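Local coordinates for protein succinate dehydrogenase subunit A (Mycolicibacterium smegmatis, PDB 7D6V) that probably oxidises succinate to fumarate through its bound flavin-adenine dinucleotide, as the flavoprotein subunit of a mycobacterial succinate dehydrogenase of the respiratory chain, at residues N82-R85 with M86-H90; L429-L432 with L433-R437. All coordinates share one frame; numbering follows the deposited sequence.

Contact 1 (N82-R85 with M86-H90); sequences NNWR and MAELH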
loop_
_atom_site.group_PDB
_atom_site.type_symbol
_atom_site.label_atom_id
_atom_site.label_comp_id
_atom_site.label_asym_id
_atom_site.label_seq_id
_atom_site.Cartn_x
_atom_site.Cartn_y
_atom_site.Cartn_z
ATOM N N ASN A 82 0.774 -19.665 27.100
ATOM C CA ASN A 82 0.314 -20.007 25.762
ATOM C C ASN A 82 -0.478 -21.306 25.766
ATOM O O ASN A 82 -0.306 -22.166 26.632
ATOM C CB ASN A 82 1.512 -20.170 24.829
ATOM C CG ASN A 82 2.422 -18.969 24.826
ATOM O OD1 ASN A 82 3.390 -18.916 25.577
ATOM N ND2 ASN A 82 2.156 -18.027 23.940
ATOM N N ASN A 83 -1.353 -21.447 24.774
ATOM C CA ASN A 83 -1.860 -22.763 24.407
ATOM C C ASN A 83 -0.726 -23.527 23.741
ATOM O O ASN A 83 -0.325 -23.204 22.620
ATOM C CB ASN A 83 -3.064 -22.640 23.478
ATOM C CG ASN A 83 -3.911 -23.897 23.451
ATOM O OD1 ASN A 83 -3.394 -25.009 23.525
ATOM N ND2 ASN A 83 -5.219 -23.725 23.348
ATOM N N TRP A 84 -0.192 -24.528 24.440
ATOM C CA TRP A 84 1.007 -25.207 23.968
ATOM C C TRP A 84 0.754 -25.977 22.680
ATOM O O TRP A 84 1.648 -26.071 21.833
ATOM C CB TRP A 84 1.528 -26.141 25.052
ATOM C CG TRP A 84 0.513 -27.123 25.511
ATOM C CD1 TRP A 84 -0.387 -26.959 26.519
ATOM C CD2 TRP A 84 0.291 -28.436 24.983
ATOM N NE1 TRP A 84 -1.153 -28.089 26.657
ATOM C CE2 TRP A 84 -0.757 -29.009 25.723
ATOM C CE3 TRP A 84 0.876 -29.178 23.955
ATOM C CZ2 TRP A 84 -1.233 -30.290 25.469
ATOM C CZ3 TRP A 84 0.403 -30.448 23.705
ATOM C CH2 TRP A 84 -0.640 -30.991 24.457
ATOM N N ARG A 85 -0.444 -26.540 22.519
ATOM C CA ARG A 85 -0.770 -27.231 21.279
ATOM C C ARG A 85 -0.765 -26.271 20.099
ATOM O O ARG A 85 -0.214 -26.584 19.037
ATOM C CB ARG A 85 -2.124 -27.923 21.413
ATOM C CG ARG A 85 -2.512 -28.781 20.227
ATOM C CD ARG A 85 -1.445 -29.790 19.863
ATOM N NE ARG A 85 -1.921 -30.691 18.820
ATOM C CZ ARG A 85 -1.136 -31.351 17.977
ATOM N NH1 ARG A 85 -1.667 -32.144 17.061
ATOM N NH2 ARG A 85 0.178 -31.214 18.045
ATOM N N MET A 86 -1.346 -25.084 20.275
ATOM C CA MET A 86 -1.358 -24.101 19.199
ATOM C C MET A 86 0.048 -23.620 18.875
ATOM O O MET A 86 0.399 -23.460 17.703
ATOM C CB MET A 86 -2.255 -22.924 19.573
ATOM C CG MET A 86 -3.727 -23.174 19.328
ATOM S SD MET A 86 -4.771 -21.838 19.927
ATOM C CE MET A 86 -4.685 -20.707 18.546
ATOM N N ALA A 87 0.868 -23.392 19.902
ATOM C CA ALA A 87 2.236 -22.940 19.675
ATOM C C ALA A 87 3.051 -23.995 18.940
ATOM O O ALA A 87 3.760 -23.687 17.977
ATOM C CB ALA A 87 2.890 -22.579 21.008
ATOM N N GLU A 88 2.948 -25.253 19.373
ATOM C CA GLU A 88 3.672 -26.331 18.707
ATOM C C GLU A 88 3.217 -26.492 17.266
ATOM O O GLU A 88 4.040 -26.668 16.355
ATOM C CB GLU A 88 3.475 -27.636 19.472
ATOM C CG GLU A 88 3.875 -28.873 18.694
ATOM C CD GLU A 88 3.197 -30.124 19.205
ATOM O OE1 GLU A 88 2.137 -30.005 19.850
ATOM O OE2 GLU A 88 3.726 -31.226 18.966
ATOM N N LEU A 89 1.909 -26.419 17.039
ATOM C CA LEU A 89 1.367 -26.639 15.709
ATOM C C LEU A 89 1.767 -25.509 14.769
ATOM O O LEU A 89 2.138 -25.751 13.614
ATOM C CB LEU A 89 -0.148 -26.777 15.835
ATOM C CG LEU A 89 -1.040 -27.352 14.754
ATOM C CD1 LEU A 89 -0.664 -28.797 14.544
ATOM C CD2 LEU A 89 -2.466 -27.255 15.242
ATOM N N HIS A 90 1.742 -24.270 15.268
ATOM C CA HIS A 90 2.226 -23.134 14.492
ATOM C C HIS A 90 3.712 -23.257 14.193
ATOM O O HIS A 90 4.157 -22.930 13.089
ATOM C CB HIS A 90 1.939 -21.837 15.244
ATOM C CG HIS A 90 2.639 -20.639 14.685
ATOM N ND1 HIS A 90 3.883 -20.234 15.121
ATOM C CD2 HIS A 90 2.258 -19.737 13.752
ATOM C CE1 HIS A 90 4.243 -19.144 14.468
ATOM N NE2 HIS A 90 3.275 -18.822 13.632
#

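Contact 2 (L429-L432 with L433-R437); sequences LSDL and LVFGR. With FAD (flavin-adenine dinucleotide), chain D.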
loop_
_atom_site.group_PDB
_atom_site.type_symbol
_atom_site.label_atom_id
_atom_site.label_comp_id
_atom_site.label_asym_id
_atom_site.label_seq_id
_atom_site.Cartn_x
_atom_site.Cartn_y
_atom_site.Cartn_z
ATOM N N LEU A 429 1.711 -12.913 11.707
ATOM C CA LEU A 429 1.524 -13.093 10.272
ATOM C C LEU A 429 1.509 -14.568 9.889
ATOM O O LEU A 429 0.707 -14.987 9.049
ATOM C CB LEU A 429 2.609 -12.341 9.504
ATOM C CG LEU A 429 2.547 -10.814 9.552
ATOM C CD1 LEU A 429 3.631 -10.205 8.685
ATOM C CD2 LEU A 429 1.181 -10.324 9.110
ATOM N N SER A 430 2.389 -15.371 10.488
ATOM C CA SER A 430 2.389 -16.803 10.208
ATOM C C SER A 430 1.240 -17.523 10.907
ATOM O O SER A 430 0.735 -18.528 10.389
ATOM C CB SER A 430 3.735 -17.409 10.607
ATOM O OG SER A 430 4.017 -17.183 11.975
ATOM N N ASP A 431 0.839 -17.035 12.084
ATOM C CA ASP A 431 -0.375 -17.505 12.742
ATOM C C ASP A 431 -1.557 -17.389 11.790
ATOM O O ASP A 431 -2.379 -18.307 11.681
ATOM C CB ASP A 431 -0.579 -16.686 14.030
ATOM C CG ASP A 431 -1.961 -16.861 14.688
ATOM O OD1 ASP A 431 -2.070 -16.496 15.876
ATOM O OD2 ASP A 431 -2.937 -17.338 14.079
ATOM N N LEU A 432 -1.649 -16.259 11.087
ATOM C CA LEU A 432 -2.742 -16.052 10.145
ATOM C C LEU A 432 -2.845 -17.210 9.164
ATOM O O LEU A 432 -3.903 -17.829 9.033
ATOM C CB LEU A 432 -2.552 -14.739 9.389
ATOM C CG LEU A 432 -2.525 -13.457 10.215
ATOM C CD1 LEU A 432 -2.637 -12.243 9.314
ATOM C CD2 LEU A 432 -3.615 -13.472 11.270
ATOM N N LEU A 433 -1.737 -17.557 8.511
ATOM C CA LEU A 433 -1.773 -18.616 7.509
ATOM C C LEU A 433 -2.065 -19.969 8.144
ATOM O O LEU A 433 -2.971 -20.691 7.704
ATOM C CB LEU A 433 -0.450 -18.654 6.750
ATOM C CG LEU A 433 0.058 -17.326 6.199
ATOM C CD1 LEU A 433 1.497 -17.464 5.750
ATOM C CD2 LEU A 433 -0.818 -16.856 5.058
ATOM N N VAL A 434 -1.327 -20.314 9.204
ATOM C CA VAL A 434 -1.455 -21.640 9.803
ATOM C C VAL A 434 -2.889 -21.883 10.254
ATOM O O VAL A 434 -3.532 -22.868 9.865
ATOM C CB VAL A 434 -0.462 -21.795 10.970
ATOM C CG1 VAL A 434 -0.719 -23.082 11.731
ATOM C CG2 VAL A 434 0.960 -21.757 10.458
ATOM N N PHE A 435 -3.440 -20.955 11.024
ATOM C CA PHE A 435 -4.735 -21.211 11.623
ATOM C C PHE A 435 -5.902 -20.775 10.752
ATOM O O PHE A 435 -7.009 -21.266 10.965
ATOM C CB PHE A 435 -4.796 -20.568 13.006
ATOM C CG PHE A 435 -3.873 -21.220 13.988
ATOM C CD1 PHE A 435 -2.699 -20.601 14.379
ATOM C CD2 PHE A 435 -4.147 -22.486 14.471
ATOM C CE1 PHE A 435 -1.840 -21.217 15.263
ATOM C CE2 PHE A 435 -3.291 -23.105 15.355
ATOM C CZ PHE A 435 -2.138 -22.470 15.750
ATOM N N GLY A 436 -5.685 -19.951 9.724
ATOM C CA GLY A 436 -6.697 -19.810 8.697
ATOM C C GLY A 436 -6.885 -21.093 7.915
ATOM O O GLY A 436 -8.017 -21.506 7.647
ATOM N N ARG A 437 -5.781 -21.757 7.561
ATOM C CA ARG A 437 -5.906 -23.060 6.921
ATOM C C ARG A 437 -6.584 -24.065 7.844
ATOM O O ARG A 437 -7.472 -24.816 7.414
ATOM C CB ARG A 437 -4.536 -23.572 6.486
ATOM C CG ARG A 437 -4.606 -24.873 5.728
ATOM C CD ARG A 437 -3.236 -25.388 5.373
ATOM N NE ARG A 437 -3.264 -26.818 5.102
ATOM C CZ ARG A 437 -3.245 -27.755 6.043
ATOM N NH1 ARG A 437 -3.274 -29.034 5.702
ATOM N NH2 ARG A 437 -3.200 -27.415 7.322
HETATM P PA FAD D . -7.365 -8.278 9.468
HETATM O O1A FAD D . -6.839 -8.687 8.143
HETATM O O2A FAD D . -6.721 -7.159 10.191
HETATM O O5B FAD D . -8.890 -7.854 9.253
HETATM C C5B FAD D . -9.990 -8.693 9.551
HETATM C C4B FAD D . -11.037 -8.578 8.456
HETATM O O4B FAD D . -12.341 -8.767 8.996
HETATM C C3B FAD D . -11.077 -7.232 7.773
HETATM O O3B FAD D . -11.206 -7.473 6.380
HETATM C C2B FAD D . -12.352 -6.595 8.261
HETATM O O2B FAD D . -12.923 -5.706 7.310
HETATM C C1B FAD D . -13.229 -7.794 8.468
HETATM N N9A FAD D . -14.312 -7.505 9.420
HETATM C C8A FAD D . -14.176 -7.080 10.676
HETATM N N7A FAD D . -15.377 -6.923 11.259
HETATM C C5A FAD D . -16.309 -7.250 10.359
HETATM C C6A FAD D . -17.778 -7.309 10.312
HETATM N N6A FAD D . -18.525 -6.978 11.376
HETATM N N1A FAD D . -18.351 -7.705 9.170
HETATM C C2A FAD D . -17.637 -8.049 8.095
HETATM N N3A FAD D . -16.306 -8.017 8.068
HETATM C C4A FAD D . -15.600 -7.635 9.148
HETATM N N1 FAD D . 2.175 -8.472 13.097
HETATM C C2 FAD D . 3.378 -8.990 12.780
HETATM O O2 FAD D . 3.561 -10.199 12.948
HETATM N N3 FAD D . 4.384 -8.262 12.296
HETATM C C4 FAD D . 4.270 -6.956 12.094
HETATM O O4 FAD D . 5.218 -6.301 11.642
HETATM C C4X FAD D . 2.992 -6.300 12.413
HETATM N N5 FAD D . 2.809 -4.984 12.230
HETATM C C5X FAD D . 1.628 -4.419 12.528
HETATM C C6 FAD D . 1.455 -3.059 12.330
HETATM C C7 FAD D . 0.246 -2.467 12.637
HETATM C C7M FAD D . 0.047 -0.995 12.430
HETATM C C8 FAD D . -0.860 -3.285 13.174
HETATM C C8M FAD D . -2.174 -2.642 13.507
HETATM C C9 FAD D . -0.696 -4.643 13.370
HETATM C C9A FAD D . 0.513 -5.234 13.066
HETATM N N10 FAD D . 0.683 -6.606 13.266
HETATM C C10 FAD D . 1.922 -7.164 12.941
HETATM C "C1'" FAD D . -0.401 -7.435 13.780
HETATM C "C2'" FAD D . -1.015 -8.232 12.635
HETATM O "O2'" FAD D . -1.027 -7.450 11.444
HETATM C "C3'" FAD D . -2.453 -8.631 12.912
HETATM O "O3'" FAD D . -2.470 -9.530 14.012
HETATM C "C4'" FAD D . -3.058 -9.328 11.705
HETATM O "O4'" FAD D . -3.061 -8.444 10.593
HETATM C "C5'" FAD D . -4.484 -9.779 11.949
HETATM O "O5'" FAD D . -5.010 -10.219 10.706
HETATM P P FAD D . -6.483 -10.806 10.547
HETATM O O1P FAD D . -6.533 -11.508 9.237
HETATM O O2P FAD D . -6.854 -11.560 11.774
HETATM O O3P FAD D . -7.435 -9.510 10.491
#

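Contact 1 (N82-R85 with M86-H90)
N83 to R85 meet M86 to L89 in a local, turn-to-turn contact: the N-cap and first turns of helix 84-102, within the FAD-binding part of the subunit. N83 sits at the N-cap position, and its carbonyl starts the helical bonding. A87 N donates to N83 O at 3.0 Å. The next two bonds follow in register: E88 N gives its hydrogen to W84 O, and L89 N gives its own to R85 O.

Two side-chain pairs span this turn. In one, the N83 side chain crosses that of M86 at a slant, with ND2 of N83 3.9 Å from SD of M86. This is a loose van der Waals contact, for which the flexible, polarisable methionine is well suited. In the other, R85 forms a salt bridge to E88, with NH2 of R85 2.9 Å from OE1 of E88. The R85 chain leaves with CG trans to the backbone N (chi1 -175°) and then bends at chi2 (53°), which brings the guanidinium round to the glutamate one turn on. OE1 lies close to the guanidinium plane but is itself approached from above the carboxylate plane, the two groups being 59° apart. L89 CD1 lies over one guanidinium face, offset toward its rim, whereas E88 OE1 is at the edge.

Both ends of the ion pair have second partners: R85 NH1 bridges to D399 and E88 OE2 to R606, which would be expected to spread the charges over a small network. The small A87 suits close approach to F71 and T74 of helix 67-76, which E88 also touches at W67. M86, L89 and H90 touch helix 427-448, and the H90 ring also meets that of H70 in helix 67-76.

Contact 2 (L429-L432 with L433-R437)
D431 and F435, one turn apart on helix 427-448, make the main side-chain contact within this buried stretch, and it pairs a carboxylate with an aromatic edge. D431 OD2 lies 3.3 Å from F435 CD1, near the ring plane, a placement consistent with a weak electrostatic attraction to the C-H rim. The carboxylate and ring planes are 74° apart. With CG trans to the backbone N (chi1 168°), D431 swings its carboxylate toward the following turn. The adjacent V434 places CG1 about 4.0 Å above the centre of the F435 ring, a CH-pi-like arrangement that suits a branched aliphatic residue beside an aromatic one.

Main-chain bonding is regular. V434 N reaches S430 O at 3.0 Å, F435 N reaches D431 O, and G436 N reaches L432 O. The hydroxyl of S430 has its strongest polar partner outside this stretch: OG is probably hydrogen-bonded to H90 NE2 of helix 84-102, serine and histidine both being able to serve as donor or acceptor in a buried setting.

Van der Waals contacts with the cofactor come from the two leucines of the FAD pocket. L429 CG approaches flavin O2 at 3.6 Å, beside the pyrimidine part of the isoalloxazine. L432 spreads its two methyls along the ribityl-phosphate link, with CD1 3.4 Å from O5' of FAD and CD2 3.6 Å from the same atom. Leucine suits both places because it lays uncharged methyls against the cofactor.

L433 touches R97 and L101 and V434 touches E93, all on helix 84-102, whereas L432 packs on A19 of helix 18-30, which follows strand 11-14 of the parallel sheet.

How the contacts relate
Contacts 1 and 2 come in that order along the chain, separated by more than 300 residues, yet their centres lie 12 Å apart on the same side of the chain's centre. Contact 1 opens helix 84-102 and contact 2 occupies the early turns of helix 427-448, whose start packs along helix 84-102. The F435 ring lies at the junction: its CZ is 3.4 Å from M86 O, and its CE1 is 3.8 Å from H90 CB. Of the two, only contact 2 reaches FAD directly; contact 1, with the M86 side chain about 12 Å from the cofactor, may be regarded as lying behind the FAD-lining residues.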